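Local atomic coordinates of Serpin48 (Tenebrio molitor, PDB entry 3OZQ), a protein that inhibits the serine protease SPE with high specificity, acting as a serpin in the innate immunity of a beetle. Residues 97-102 / 121-126; 160-165 / 307-312; 209-214 / 260-265; 218-223 / 236-241. All coordinates share one frame; numbering follows the deposited sequence.

Interaction 1 of 4, residues 97-102 / 121-126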
loop_
_atom_site.group_PDB
_atom_site.type_symbol
_atom_site.label_atom_id
_atom_site.label_comp_id
_atom_site.label_asym_id
_atom_site.label_seq_id
_atom_site.Cartn_x
_atom_site.Cartn_y
_atom_site.Cartn_z
ATOM N N ILE A 97 -13.662 5.752 9.047
ATOM C CA ILE A 97 -13.273 6.472 10.238
ATOM C C ILE A 97 -14.384 6.269 11.238
ATOM O O ILE A 97 -15.460 6.835 11.085
ATOM C CB ILE A 97 -13.061 7.967 9.948
ATOM C CG1 ILE A 97 -11.870 8.149 8.992
ATOM C CG2 ILE A 97 -12.817 8.738 11.236
ATOM C CD1 ILE A 97 -11.377 9.589 8.900
ATOM N N TYR A 98 -14.144 5.411 12.222
ATOM C CA TYR A 98 -15.125 5.167 13.282
ATOM C C TYR A 98 -14.900 6.139 14.428
ATOM O O TYR A 98 -13.762 6.316 14.862
ATOM C CB TYR A 98 -15.008 3.744 13.808
ATOM C CG TYR A 98 -15.571 2.696 12.891
ATOM C CD1 TYR A 98 -16.910 2.336 12.953
ATOM C CD2 TYR A 98 -14.761 2.066 11.951
ATOM C CE1 TYR A 98 -17.422 1.371 12.114
ATOM C CE2 TYR A 98 -15.260 1.101 11.114
ATOM C CZ TYR A 98 -16.588 0.752 11.196
ATOM O OH TYR A 98 -17.081 -0.209 10.349
ATOM N N VAL A 99 -15.993 6.735 14.924
ATOM C CA VAL A 99 -15.931 7.783 15.940
ATOM C C VAL A 99 -16.767 7.485 17.210
ATOM O O VAL A 99 -17.869 6.946 17.137
ATOM C CB VAL A 99 -16.341 9.150 15.331
ATOM C CG1 VAL A 99 -16.235 10.245 16.360
ATOM C CG2 VAL A 99 -15.457 9.468 14.101
ATOM N N LYS A 100 -16.205 7.829 18.363
ATOM C CA LYS A 100 -16.806 7.588 19.681
ATOM C C LYS A 100 -18.277 8.023 19.686
ATOM O O LYS A 100 -18.572 9.130 19.240
ATOM C CB LYS A 100 -15.999 8.394 20.704
ATOM C CG LYS A 100 -16.315 8.188 22.174
ATOM C CD LYS A 100 -15.346 9.024 23.007
ATOM C CE LYS A 100 -15.812 9.193 24.463
ATOM N NZ LYS A 100 -15.655 7.948 25.280
ATOM N N THR A 101 -19.192 7.170 20.167
ATOM C CA THR A 101 -20.635 7.460 20.029
ATOM C C THR A 101 -21.026 8.810 20.615
ATOM O O THR A 101 -21.939 9.469 20.118
ATOM C CB THR A 101 -21.613 6.349 20.580
ATOM O OG1 THR A 101 -21.042 5.659 21.699
ATOM C CG2 THR A 101 -21.961 5.337 19.495
ATOM N N ASN A 102 -20.321 9.232 21.657
ATOM C CA ASN A 102 -20.695 10.445 22.360
ATOM C C ASN A 102 -20.755 11.629 21.422
ATOM O O ASN A 102 -21.520 12.565 21.652
ATOM C CB ASN A 102 -19.720 10.721 23.505
ATOM C CG ASN A 102 -19.513 9.510 24.384
ATOM O OD1 ASN A 102 -18.869 8.531 23.974
ATOM N ND2 ASN A 102 -20.063 9.557 25.596
ATOM N N SER A 121 -17.578 7.317 7.261
ATOM C CA SER A 121 -17.394 7.583 8.678
ATOM C C SER A 121 -18.676 7.258 9.430
ATOM O O SER A 121 -19.777 7.403 8.896
ATOM C CB SER A 121 -16.959 9.026 8.907
ATOM O OG SER A 121 -16.697 9.274 10.279
ATOM N N GLU A 122 -18.520 6.801 10.665
ATOM C CA GLU A 122 -19.618 6.188 11.398
ATOM C C GLU A 122 -19.323 6.226 12.892
ATOM O O GLU A 122 -18.161 6.123 13.302
ATOM C CB GLU A 122 -19.801 4.750 10.895
ATOM C CG GLU A 122 -20.787 3.890 11.652
ATOM C CD GLU A 122 -21.174 2.644 10.870
ATOM O OE1 GLU A 122 -21.312 1.552 11.482
ATOM O OE2 GLU A 122 -21.353 2.761 9.633
ATOM N N ASN A 123 -20.370 6.423 13.702
ATOM C CA ASN A 123 -20.248 6.373 15.157
ATOM C C ASN A 123 -20.293 4.947 15.643
ATOM O O ASN A 123 -21.024 4.124 15.095
ATOM C CB ASN A 123 -21.370 7.168 15.856
ATOM C CG ASN A 123 -21.063 8.644 15.957
ATOM O OD1 ASN A 123 -20.188 9.055 16.715
ATOM N ND2 ASN A 123 -21.781 9.453 15.188
ATOM N N VAL A 124 -19.522 4.653 16.684
ATOM C CA VAL A 124 -19.496 3.312 17.242
ATOM C C VAL A 124 -19.165 3.426 18.713
ATOM O O VAL A 124 -18.400 4.303 19.112
ATOM C CB VAL A 124 -18.451 2.391 16.523
ATOM C CG1 VAL A 124 -17.034 2.911 16.729
ATOM C CG2 VAL A 124 -18.562 0.953 17.015
ATOM N N ASP A 125 -19.759 2.553 19.519
ATOM C CA ASP A 125 -19.466 2.519 20.942
ATOM C C ASP A 125 -18.244 1.660 21.219
ATOM O O ASP A 125 -18.310 0.436 21.121
ATOM C CB ASP A 125 -20.654 1.964 21.727
ATOM C CG ASP A 125 -20.483 2.129 23.231
ATOM O OD1 ASP A 125 -19.366 2.483 23.669
ATOM O OD2 ASP A 125 -21.461 1.903 23.976
ATOM N N PHE A 126 -17.135 2.297 21.582
ATOM C CA PHE A 126 -15.911 1.556 21.888
ATOM C C PHE A 126 -15.923 0.971 23.309
ATOM O O PHE A 126 -15.015 0.228 23.686
ATOM C CB PHE A 126 -14.666 2.432 21.688
ATOM C CG PHE A 126 -14.495 2.968 20.274
ATOM C CD1 PHE A 126 -14.032 2.155 19.252
ATOM C CD2 PHE A 126 -14.768 4.291 19.990
ATOM C CE1 PHE A 126 -13.867 2.654 17.960
ATOM C CE2 PHE A 126 -14.600 4.797 18.703
ATOM C CZ PHE A 126 -14.150 3.989 17.698
HETATM O O HOH W 1 -20.165 -0.504 10.200
#

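Interaction 2 of 4, residues 160-165 / 307-312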
loop_
_atom_site.group_PDB
_atom_site.type_symbol
_atom_site.label_atom_id
_atom_site.label_comp_id
_atom_site.label_asym_id
_atom_site.label_seq_id
_atom_site.Cartn_x
_atom_site.Cartn_y
_atom_site.Cartn_z
ATOM N N LEU A 160 -10.281 5.154 26.371
ATOM C CA LEU A 160 -9.929 6.394 25.679
ATOM C C LEU A 160 -10.007 6.351 24.143
ATOM O O LEU A 160 -9.633 7.315 23.486
ATOM C CB LEU A 160 -8.538 6.864 26.096
ATOM C CG LEU A 160 -8.448 7.706 27.368
ATOM C CD1 LEU A 160 -7.039 8.262 27.478
ATOM C CD2 LEU A 160 -9.476 8.822 27.355
ATOM N N THR A 161 -10.482 5.257 23.562
ATOM C CA THR A 161 -10.566 5.199 22.107
ATOM C C THR A 161 -11.574 6.242 21.643
ATOM O O THR A 161 -12.725 6.231 22.087
ATOM C CB THR A 161 -10.942 3.796 21.585
ATOM O OG1 THR A 161 -9.992 2.844 22.063
ATOM C CG2 THR A 161 -10.928 3.773 20.051
ATOM N N ARG A 162 -11.118 7.156 20.780
ATOM C CA ARG A 162 -11.914 8.298 20.314
ATOM C C ARG A 162 -12.143 8.297 18.802
ATOM O O ARG A 162 -13.270 8.421 18.344
ATOM C CB ARG A 162 -11.255 9.617 20.735
ATOM C CG ARG A 162 -11.725 10.130 22.120
ATOM C CD ARG A 162 -10.631 10.913 22.858
ATOM N NE ARG A 162 -9.436 10.097 23.131
ATOM C CZ ARG A 162 -8.304 10.581 23.639
ATOM N NH1 ARG A 162 -8.209 11.868 23.936
ATOM N NH2 ARG A 162 -7.271 9.787 23.857
ATOM N N VAL A 163 -11.065 8.177 18.031
ATOM C CA VAL A 163 -11.190 7.987 16.580
ATOM C C VAL A 163 -10.269 6.890 16.075
ATOM O O VAL A 163 -9.064 6.875 16.381
ATOM C CB VAL A 163 -10.882 9.272 15.785
ATOM C CG1 VAL A 163 -10.922 8.987 14.274
ATOM C CG2 VAL A 163 -11.864 10.378 16.154
ATOM N N VAL A 164 -10.837 5.977 15.290
ATOM C CA VAL A 164 -10.067 4.901 14.703
ATOM C C VAL A 164 -10.174 4.976 13.189
ATOM O O VAL A 164 -11.279 5.008 12.645
ATOM C CB VAL A 164 -10.566 3.525 15.184
ATOM C CG1 VAL A 164 -9.816 2.404 14.463
ATOM C CG2 VAL A 164 -10.399 3.416 16.695
ATOM N N LEU A 165 -9.017 5.028 12.529
ATOM C CA LEU A 165 -8.919 4.917 11.065
ATOM C C LEU A 165 -8.680 3.473 10.677
ATOM O O LEU A 165 -7.696 2.868 11.091
ATOM C CB LEU A 165 -7.754 5.741 10.511
ATOM C CG LEU A 165 -7.547 7.232 10.791
ATOM C CD1 LEU A 165 -7.143 7.978 9.532
ATOM C CD2 LEU A 165 -8.713 7.909 11.495
ATOM N N ASP A 307 -11.988 17.166 22.189
ATOM C CA ASP A 307 -12.901 16.042 22.385
ATOM C C ASP A 307 -12.377 14.755 21.735
ATOM O O ASP A 307 -12.426 13.671 22.320
ATOM C CB ASP A 307 -14.270 16.373 21.780
ATOM C CG ASP A 307 -15.124 17.273 22.692
ATOM O OD1 ASP A 307 -16.262 17.602 22.294
ATOM O OD2 ASP A 307 -14.660 17.638 23.799
ATOM N N LEU A 308 -11.905 14.867 20.500
ATOM C CA LEU A 308 -11.461 13.681 19.776
ATOM C C LEU A 308 -9.982 13.784 19.457
ATOM O O LEU A 308 -9.446 14.877 19.309
ATOM C CB LEU A 308 -12.281 13.505 18.504
ATOM C CG LEU A 308 -13.774 13.250 18.705
ATOM C CD1 LEU A 308 -14.487 13.160 17.366
ATOM C CD2 LEU A 308 -14.020 11.992 19.532
ATOM N N VAL A 309 -9.317 12.638 19.414
ATOM C CA VAL A 309 -7.957 12.544 18.908
ATOM C C VAL A 309 -7.960 11.310 18.026
ATOM O O VAL A 309 -8.876 10.489 18.117
ATOM C CB VAL A 309 -6.919 12.365 20.026
ATOM C CG1 VAL A 309 -7.113 13.426 21.126
ATOM C CG2 VAL A 309 -7.011 10.957 20.613
ATOM N N ILE A 310 -6.959 11.171 17.159
ATOM C CA ILE A 310 -6.845 9.940 16.406
ATOM C C ILE A 310 -6.207 8.907 17.319
ATOM O O ILE A 310 -5.045 9.034 17.696
ATOM C CB ILE A 310 -5.979 10.084 15.135
ATOM C CG1 ILE A 310 -6.602 11.079 14.149
ATOM C CG2 ILE A 310 -5.820 8.737 14.468
ATOM C CD1 ILE A 310 -5.815 11.169 12.806
ATOM N N SER A 311 -6.967 7.877 17.657
ATOM C CA SER A 311 -6.500 6.886 18.620
ATOM C C SER A 311 -5.683 5.775 17.956
ATOM O O SER A 311 -4.679 5.320 18.500
ATOM C CB SER A 311 -7.688 6.288 19.368
ATOM O OG SER A 311 -8.461 7.297 19.979
ATOM N N ASN A 312 -6.140 5.316 16.800
ATOM C CA ASN A 312 -5.422 4.266 16.080
ATOM C C ASN A 312 -5.538 4.453 14.577
ATOM O O ASN A 312 -6.520 5.015 14.101
ATOM C CB ASN A 312 -5.944 2.880 16.466
ATOM C CG ASN A 312 -6.046 2.697 17.967
ATOM O OD1 ASN A 312 -6.928 3.256 18.600
ATOM N ND2 ASN A 312 -5.126 1.939 18.541
HETATM O O HOH W 2 -6.887 7.469 22.411
HETATM O O HOH W 3 -7.574 2.809 21.116
#

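Interaction 3 of 4, residues 209-214 / 260-265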
loop_
_atom_site.group_PDB
_atom_site.type_symbol
_atom_site.label_atom_id
_atom_site.label_comp_id
_atom_site.label_asym_id
_atom_site.label_seq_id
_atom_site.Cartn_x
_atom_site.Cartn_y
_atom_site.Cartn_z
ATOM N N PHE A 209 10.617 -6.805 -21.844
ATOM C CA PHE A 209 10.089 -6.099 -20.681
ATOM C C PHE A 209 11.005 -4.946 -20.351
ATOM O O PHE A 209 12.204 -5.010 -20.609
ATOM C CB PHE A 209 10.023 -7.038 -19.469
ATOM C CG PHE A 209 8.976 -8.105 -19.580
ATOM C CD1 PHE A 209 9.234 -9.399 -19.144
ATOM C CD2 PHE A 209 7.722 -7.817 -20.102
ATOM C CE1 PHE A 209 8.264 -10.389 -19.237
ATOM C CE2 PHE A 209 6.750 -8.797 -20.197
ATOM C CZ PHE A 209 7.017 -10.083 -19.765
ATOM N N ASN A 210 10.441 -3.893 -19.765
ATOM C CA ASN A 210 11.248 -2.798 -19.271
ATOM C C ASN A 210 12.274 -3.290 -18.267
ATOM O O ASN A 210 11.953 -4.008 -17.320
ATOM C CB ASN A 210 10.361 -1.700 -18.684
ATOM C CG ASN A 210 9.728 -0.848 -19.760
ATOM O OD1 ASN A 210 10.416 -0.353 -20.650
ATOM N ND2 ASN A 210 8.414 -0.697 -19.707
ATOM N N TYR A 211 13.514 -2.891 -18.490
ATOM C CA TYR A 211 14.645 -3.461 -17.788
ATOM C C TYR A 211 15.661 -2.364 -17.547
ATOM O O TYR A 211 15.795 -1.446 -18.357
ATOM C CB TYR A 211 15.250 -4.575 -18.652
ATOM C CG TYR A 211 16.521 -5.186 -18.114
ATOM C CD1 TYR A 211 16.489 -6.366 -17.382
ATOM C CD2 TYR A 211 17.757 -4.593 -18.350
ATOM C CE1 TYR A 211 17.654 -6.940 -16.892
ATOM C CE2 TYR A 211 18.929 -5.158 -17.862
ATOM C CZ TYR A 211 18.870 -6.332 -17.138
ATOM O OH TYR A 211 20.025 -6.901 -16.649
ATOM N N TYR A 212 16.378 -2.448 -16.437
ATOM C CA TYR A 212 17.380 -1.436 -16.132
ATOM C C TYR A 212 18.460 -1.961 -15.202
ATOM O O TYR A 212 18.178 -2.674 -14.243
ATOM C CB TYR A 212 16.724 -0.197 -15.515
ATOM C CG TYR A 212 17.656 0.984 -15.409
ATOM C CD1 TYR A 212 18.153 1.400 -14.179
ATOM C CD2 TYR A 212 18.051 1.678 -16.545
ATOM C CE1 TYR A 212 19.017 2.477 -14.086
ATOM C CE2 TYR A 212 18.910 2.757 -16.463
ATOM C CZ TYR A 212 19.393 3.149 -15.234
ATOM O OH TYR A 212 20.248 4.227 -15.161
ATOM N N GLU A 213 19.703 -1.596 -15.483
ATOM C CA GLU A 213 20.795 -1.953 -14.596
ATOM C C GLU A 213 21.273 -0.704 -13.878
ATOM O O GLU A 213 21.918 0.156 -14.482
ATOM C CB GLU A 213 21.939 -2.614 -15.379
ATOM C CG GLU A 213 21.597 -4.005 -15.930
ATOM C CD GLU A 213 22.643 -4.529 -16.916
ATOM O OE1 GLU A 213 22.380 -5.564 -17.575
ATOM O OE2 GLU A 213 23.720 -3.899 -17.032
ATOM N N CYS A 214 20.929 -0.595 -12.595
ATOM C CA CYS A 214 21.342 0.549 -11.789
ATOM C C CYS A 214 22.715 0.295 -11.198
ATOM O O CYS A 214 22.883 -0.575 -10.344
ATOM C CB CYS A 214 20.330 0.853 -10.673
ATOM S SG CYS A 214 20.607 2.463 -9.849
ATOM N N THR A 260 14.144 0.632 -20.381
ATOM C CA THR A 260 13.906 0.353 -21.792
ATOM C C THR A 260 13.584 -1.120 -21.985
ATOM O O THR A 260 13.989 -1.958 -21.182
ATOM C CB THR A 260 15.126 0.710 -22.655
ATOM O OG1 THR A 260 16.299 0.089 -22.103
ATOM C CG2 THR A 260 15.325 2.217 -22.693
ATOM N N LYS A 261 12.853 -1.434 -23.048
ATOM C CA LYS A 261 12.475 -2.811 -23.312
ATOM C C LYS A 261 13.656 -3.647 -23.806
ATOM O O LYS A 261 14.179 -3.431 -24.898
ATOM C CB LYS A 261 11.326 -2.862 -24.318
ATOM C CG LYS A 261 10.052 -2.217 -23.812
ATOM C CD LYS A 261 8.834 -3.028 -24.229
ATOM C CE LYS A 261 7.566 -2.514 -23.564
ATOM N NZ LYS A 261 6.367 -3.314 -23.955
ATOM N N GLN A 262 14.078 -4.606 -22.994
ATOM C CA GLN A 262 15.138 -5.518 -23.400
ATOM C C GLN A 262 14.638 -6.947 -23.371
ATOM O O GLN A 262 13.742 -7.285 -22.607
ATOM C CB GLN A 262 16.367 -5.368 -22.505
ATOM C CG GLN A 262 16.957 -3.961 -22.503
ATOM C CD GLN A 262 18.465 -3.959 -22.314
ATOM O OE1 GLN A 262 19.195 -4.582 -23.081
ATOM N NE2 GLN A 262 18.938 -3.257 -21.287
ATOM N N LEU A 263 15.226 -7.788 -24.214
ATOM C CA LEU A 263 14.858 -9.190 -24.275
ATOM C C LEU A 263 15.365 -9.887 -23.022
ATOM O O LEU A 263 16.543 -9.805 -22.688
ATOM C CB LEU A 263 15.484 -9.835 -25.507
ATOM C CG LEU A 263 15.069 -11.280 -25.715
ATOM C CD1 LEU A 263 13.566 -11.351 -25.944
ATOM C CD2 LEU A 263 15.840 -11.874 -26.894
ATOM N N VAL A 264 14.483 -10.582 -22.325
ATOM C CA VAL A 264 14.835 -11.064 -21.004
ATOM C C VAL A 264 14.121 -12.356 -20.696
ATOM O O VAL A 264 13.041 -12.615 -21.222
ATOM C CB VAL A 264 14.485 -9.982 -19.919
ATOM C CG1 VAL A 264 13.021 -9.600 -19.996
ATOM C CG2 VAL A 264 14.855 -10.458 -18.526
ATOM N N ASN A 265 14.743 -13.180 -19.860
ATOM C CA ASN A 265 14.078 -14.333 -19.281
ATOM C C ASN A 265 13.819 -14.031 -17.815
ATOM O O ASN A 265 14.662 -13.442 -17.146
ATOM C CB ASN A 265 14.938 -15.593 -19.395
ATOM C CG ASN A 265 15.024 -16.126 -20.818
ATOM O OD1 ASN A 265 14.175 -15.839 -21.662
ATOM N ND2 ASN A 265 16.052 -16.913 -21.084
#

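Interaction 4 of 4, residues 218-223 / 236-241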
loop_
_atom_site.group_PDB
_atom_site.type_symbol
_atom_site.label_atom_id
_atom_site.label_comp_id
_atom_site.label_asym_id
_atom_site.label_seq_id
_atom_site.Cartn_x
_atom_site.Cartn_y
_atom_site.Cartn_z
ATOM N N ASP A 218 23.949 -1.239 -7.610
ATOM C CA ASP A 218 24.376 -2.606 -7.887
ATOM C C ASP A 218 23.174 -3.541 -7.841
ATOM O O ASP A 218 23.151 -4.526 -7.102
ATOM C CB ASP A 218 25.472 -3.075 -6.925
ATOM C CG ASP A 218 26.144 -4.375 -7.389
ATOM O OD1 ASP A 218 26.052 -4.697 -8.595
ATOM O OD2 ASP A 218 26.755 -5.080 -6.553
ATOM N N ALA A 219 22.174 -3.218 -8.647
ATOM C CA ALA A 219 20.971 -4.022 -8.711
ATOM C C ALA A 219 20.402 -3.961 -10.117
ATOM O O ALA A 219 20.831 -3.159 -10.940
ATOM C CB ALA A 219 19.949 -3.521 -7.697
ATOM N N LYS A 220 19.442 -4.829 -10.387
ATOM C CA LYS A 220 18.715 -4.808 -11.642
ATOM C C LYS A 220 17.258 -4.548 -11.305
ATOM O O LYS A 220 16.796 -4.937 -10.237
ATOM C CB LYS A 220 18.821 -6.158 -12.343
ATOM C CG LYS A 220 20.192 -6.521 -12.887
ATOM C CD LYS A 220 20.086 -7.822 -13.679
ATOM C CE LYS A 220 21.443 -8.320 -14.193
ATOM N NZ LYS A 220 21.435 -9.806 -14.408
ATOM N N LEU A 221 16.543 -3.910 -12.225
ATOM C CA LEU A 221 15.132 -3.612 -12.047
ATOM C C LEU A 221 14.379 -4.114 -13.251
ATOM O O LEU A 221 14.820 -3.941 -14.386
ATOM C CB LEU A 221 14.885 -2.104 -11.921
ATOM C CG LEU A 221 15.584 -1.354 -10.793
ATOM C CD1 LEU A 221 16.922 -0.833 -11.264
ATOM C CD2 LEU A 221 14.698 -0.213 -10.326
ATOM N N LEU A 222 13.243 -4.740 -12.998
ATOM C CA LEU A 222 12.418 -5.287 -14.054
ATOM C C LEU A 222 10.987 -4.875 -13.816
ATOM O O LEU A 222 10.469 -5.049 -12.724
ATOM C CB LEU A 222 12.485 -6.807 -14.042
ATOM C CG LEU A 222 11.478 -7.487 -14.967
ATOM C CD1 LEU A 222 11.868 -7.280 -16.406
ATOM C CD2 LEU A 222 11.386 -8.974 -14.658
ATOM N N GLU A 223 10.333 -4.354 -14.840
ATOM C CA GLU A 223 8.941 -3.974 -14.682
ATOM C C GLU A 223 8.031 -4.911 -15.474
ATOM O O GLU A 223 8.082 -4.975 -16.702
ATOM C CB GLU A 223 8.770 -2.490 -15.049
ATOM C CG GLU A 223 7.388 -2.068 -15.405
ATOM C CD GLU A 223 7.325 -0.602 -15.834
ATOM O OE1 GLU A 223 8.252 0.175 -15.503
ATOM O OE2 GLU A 223 6.334 -0.229 -16.495
ATOM N N LEU A 236 16.042 -6.036 -7.782
ATOM C CA LEU A 236 16.827 -7.218 -7.471
ATOM C C LEU A 236 18.305 -6.881 -7.322
ATOM O O LEU A 236 18.950 -6.498 -8.285
ATOM C CB LEU A 236 16.652 -8.223 -8.600
ATOM C CG LEU A 236 17.334 -9.573 -8.438
ATOM C CD1 LEU A 236 16.777 -10.292 -7.209
ATOM C CD2 LEU A 236 17.148 -10.408 -9.703
ATOM N N SER A 237 18.843 -7.011 -6.113
ATOM C CA SER A 237 20.261 -6.740 -5.921
ATOM C C SER A 237 21.111 -7.764 -6.670
ATOM O O SER A 237 20.739 -8.939 -6.789
ATOM C CB SER A 237 20.629 -6.704 -4.441
ATOM O OG SER A 237 20.435 -7.962 -3.818
ATOM N N ASN A 238 22.247 -7.307 -7.190
ATOM C CA ASN A 238 23.148 -8.185 -7.935
ATOM C C ASN A 238 23.755 -9.265 -7.051
ATOM O O ASN A 238 24.033 -10.368 -7.509
ATOM C CB ASN A 238 24.237 -7.381 -8.656
ATOM C CG ASN A 238 23.733 -6.743 -9.940
ATOM O OD1 ASN A 238 22.902 -7.321 -10.648
ATOM N ND2 ASN A 238 24.230 -5.544 -10.248
ATOM N N GLN A 239 23.939 -8.952 -5.776
ATOM C CA GLN A 239 24.450 -9.930 -4.828
ATOM C C GLN A 239 23.342 -10.579 -3.988
ATOM O O GLN A 239 22.347 -9.938 -3.642
ATOM C CB GLN A 239 25.521 -9.293 -3.940
ATOM C CG GLN A 239 26.848 -9.079 -4.668
ATOM C CD GLN A 239 27.344 -10.352 -5.343
ATOM O OE1 GLN A 239 27.234 -11.449 -4.786
ATOM N NE2 GLN A 239 27.869 -10.214 -6.556
ATOM N N ILE A 240 23.524 -11.856 -3.673
ATOM C CA ILE A 240 22.527 -12.628 -2.935
ATOM C C ILE A 240 22.001 -11.909 -1.693
ATOM O O ILE A 240 20.796 -11.909 -1.439
ATOM C CB ILE A 240 23.080 -14.013 -2.516
ATOM C CG1 ILE A 240 23.488 -14.832 -3.745
ATOM C CG2 ILE A 240 22.052 -14.779 -1.686
ATOM C CD1 ILE A 240 22.319 -15.399 -4.527
ATOM N N GLU A 241 22.900 -11.302 -0.923
ATOM C CA GLU A 241 22.535 -10.723 0.368
ATOM C C GLU A 241 22.477 -9.203 0.322
ATOM O O GLU A 241 22.647 -8.546 1.349
ATOM C CB GLU A 241 23.529 -11.153 1.456
ATOM C CG GLU A 241 23.622 -12.654 1.704
ATOM C CD GLU A 241 24.637 -13.003 2.791
ATOM O OE1 GLU A 241 25.557 -12.182 3.026
ATOM O OE2 GLU A 241 24.515 -14.086 3.411
HETATM O O HOH W 4 23.277 -4.492 -12.641
#

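Interaction 1 of 4, residues 97-102 / 121-126
Ile97 O takes two donors from the neighbouring strand: Glu122 N at 3.1 Å and the hydroxyl Ser121 OG at 2.9 Å, which approach from opposite faces of the carbonyl plane. Ser121 can do this because its OG lies anti to its own backbone N (chi1 -176°). The ladder continues with Val99 N giving to Glu122 O (2.8 Å) and Val124 N to Val99 O (2.9 Å), so Val99 spends both its backbone groups on this partner. Beyond the backbone, Tyr98 and Glu122 run side by side, and a water 2.7 Å from Glu122 OE1 gives its hydrogen there and also bonds Tyr98 OH; Glu122 OE2 is taken by Lys96. Phe126 closes the far end. Its CZ meets Tyr98 O in the ring plane at 3.7 Å, while Val124 CG1 lies over one ring face toward the rim and also touches Tyr98 CB at 3.7 Å. An alanine at Phe126 would probably open a gap under Val124 CG1 and beside Tyr98, letting the valine shift. The parallel pairing, twisted by 35°, is that of the strand-helix-strand unit formed by strand 90-100, helix 107-115 and strand 120-124, at the edge of serpin sheet A.

Interaction 2 of 4, residues 160-165 / 307-312
Asp307 meets Arg162 through its carbonyl: Asp307 O lies 3.3 Å from Arg162 CD, where bends at chi2 (149°) and chi3 (-61°) turn NE off the extended path. Leu308 follows, sliding past Arg162 in the opposite direction, with CD2 at 3.8 Å from Arg162 CB, while its CB touches Val163 CG2, the two side chains crossing at about a right angle. Val309 CG2 sits over the centre of the Arg162 guanidinium, 3.3 Å from CZ; Leu160 CD2 lies toward the rim on the opposite face. The guanidinium is further fixed by Arg162 NE, which gives to Leu160 O at 2.8 Å, and by a water that joins NH2, Leu160 O and Ser311 OG. An alanine at Arg162 would probably leave Leu160 O without its NE donor and the methyls of Val309 without their flat cover. Val309 N is buried here with no partner. Ile310 reaches Leu165 CD2 with CG2, a looser apolar touch. Ser311 is gripped twice: its OG accepts Arg162 N (2.8 Å, 165° at the hydrogen) and its N gives to Val163 O at 2.7 Å, in the carbonyl plane. Asn312 O accepts Leu165 N at 3.0 Å, and a second water links Asn312 OD1 to Thr161 OG1, itself bonded to Asn158 N. In serpins generally strands 163-174 and 310-321 part when the cleaved reactive loop inserts between them. Here strand 163-174 runs between strands 310-321 and 90-100; backbone bonds join Val164 to Tyr98 and Arg162, before the strand, to Lys100, with Ile97 against Val163 and Leu165, and Val99 and Phe103 against Leu308.

Interaction 3 of 4, residues 209-214 / 260-265
Phe209 to Tyr211 pair with Thr260 to Gln262 in a short antiparallel ladder, where a strand of serpin sheet B meets the strand that starts in sheet C. The segment axes cross at 96°, consistent with a pairing of just three residues on each strand before the chains diverge. Phe209 and Gln262 form a hydrogen-bonded pair, Phe209 N giving to Gln262 O at 3.3 Å and Gln262 N to Phe209 O at 3.1 Å, the latter from above the carbonyl plane. Between the bonded pairs, Asn210 CA and Lys261 CA approach to 4.2 Å. Tyr211 N then gives to Thr260 O at 2.9 Å, again from above that carbonyl's plane, while the return bond from Thr260 N to Tyr211 O is weak. Two side-chain touches share the face of Phe209 and Tyr211. Val264 CG1, placed between the backbone N and the carbonyl carbon of its own residue (chi1 56°), meets Phe209 CD1 at 3.9 Å, the two side chains crossing at about a right angle. Gln262 NE2 comes to 3.4 Å from Tyr211 CD2, with amide and ring planes 86° apart, and its OE1 accepts from Lys348 of the adjoining strand 348-351. The phenol has a partner in its own strand: Tyr211 OH gives to Glu213 OE1 at 2.9 Å, near the ring plane and on the anti lone pair of that carboxylate oxygen.

Interaction 4 of 4, residues 218-223 / 236-241
The carboxylate of Asp218 and the amide of Asn238 are turned 60° against each other, and one hydrogen bond joins them. Asn238 ND2 reaches Asp218 OD1 at 2.6 Å; the oxygen lies in the amide plane, yet it is met from above the carboxylate plane, 39° out of it. A water 2.8 Å from Asn238 ND2 takes a second amide hydrogen and gives a longer bond to Ala219 O. This polar pair seals the open end of the beta hairpin of strands 219-225 and 231-237 in serpin sheet B, and Asp218 with Ala219 makes a G1 beta bulge opposite Cys214. With CG anti to its backbone N (chi1 -167°), Asp218 holds its carboxylate at the Asn238 amide. The backbone adds a bond from Asn238 N to Asp218 O at 2.9 Å, so Asn238 holds Asp218 by main chain and side chain alike. Its OD1 lies 3.6 Å from Lys220 CG, with the lysine chain passing at about a right angle and NZ going on to Gln349 O. Ala219 CB packs 3.2 Å from Leu236 O. That carbonyl accepts Lys220 N at 2.7 Å, and in return Leu236 N meets Lys220 O at 2.8 Å, nearly along the C=O axis.

Overall arrangement
The contacts form two pairs at opposite ends of the serpin, with about 30 Å or more between nearest atoms across the pairs. Interactions 1 and 2 are neighbours in sheet A, where Tyr98 N bonds Val164 O and Lys100 N bonds Arg162 O, just before strand 163-174. Both are parallel, with just over half of their touching residues buried, and in each a serine hydroxyl joins the backbone bonding, as donor in interaction 1, as acceptor in interaction 2. Interactions 3 and 4 are antiparallel and adjoin where strand 207-214 bonds strand 219-225. Three of seven touching residues are buried in each: interaction 3 rests on backbone bonds and aromatic side chains, interaction 4 on an acid-amide pair.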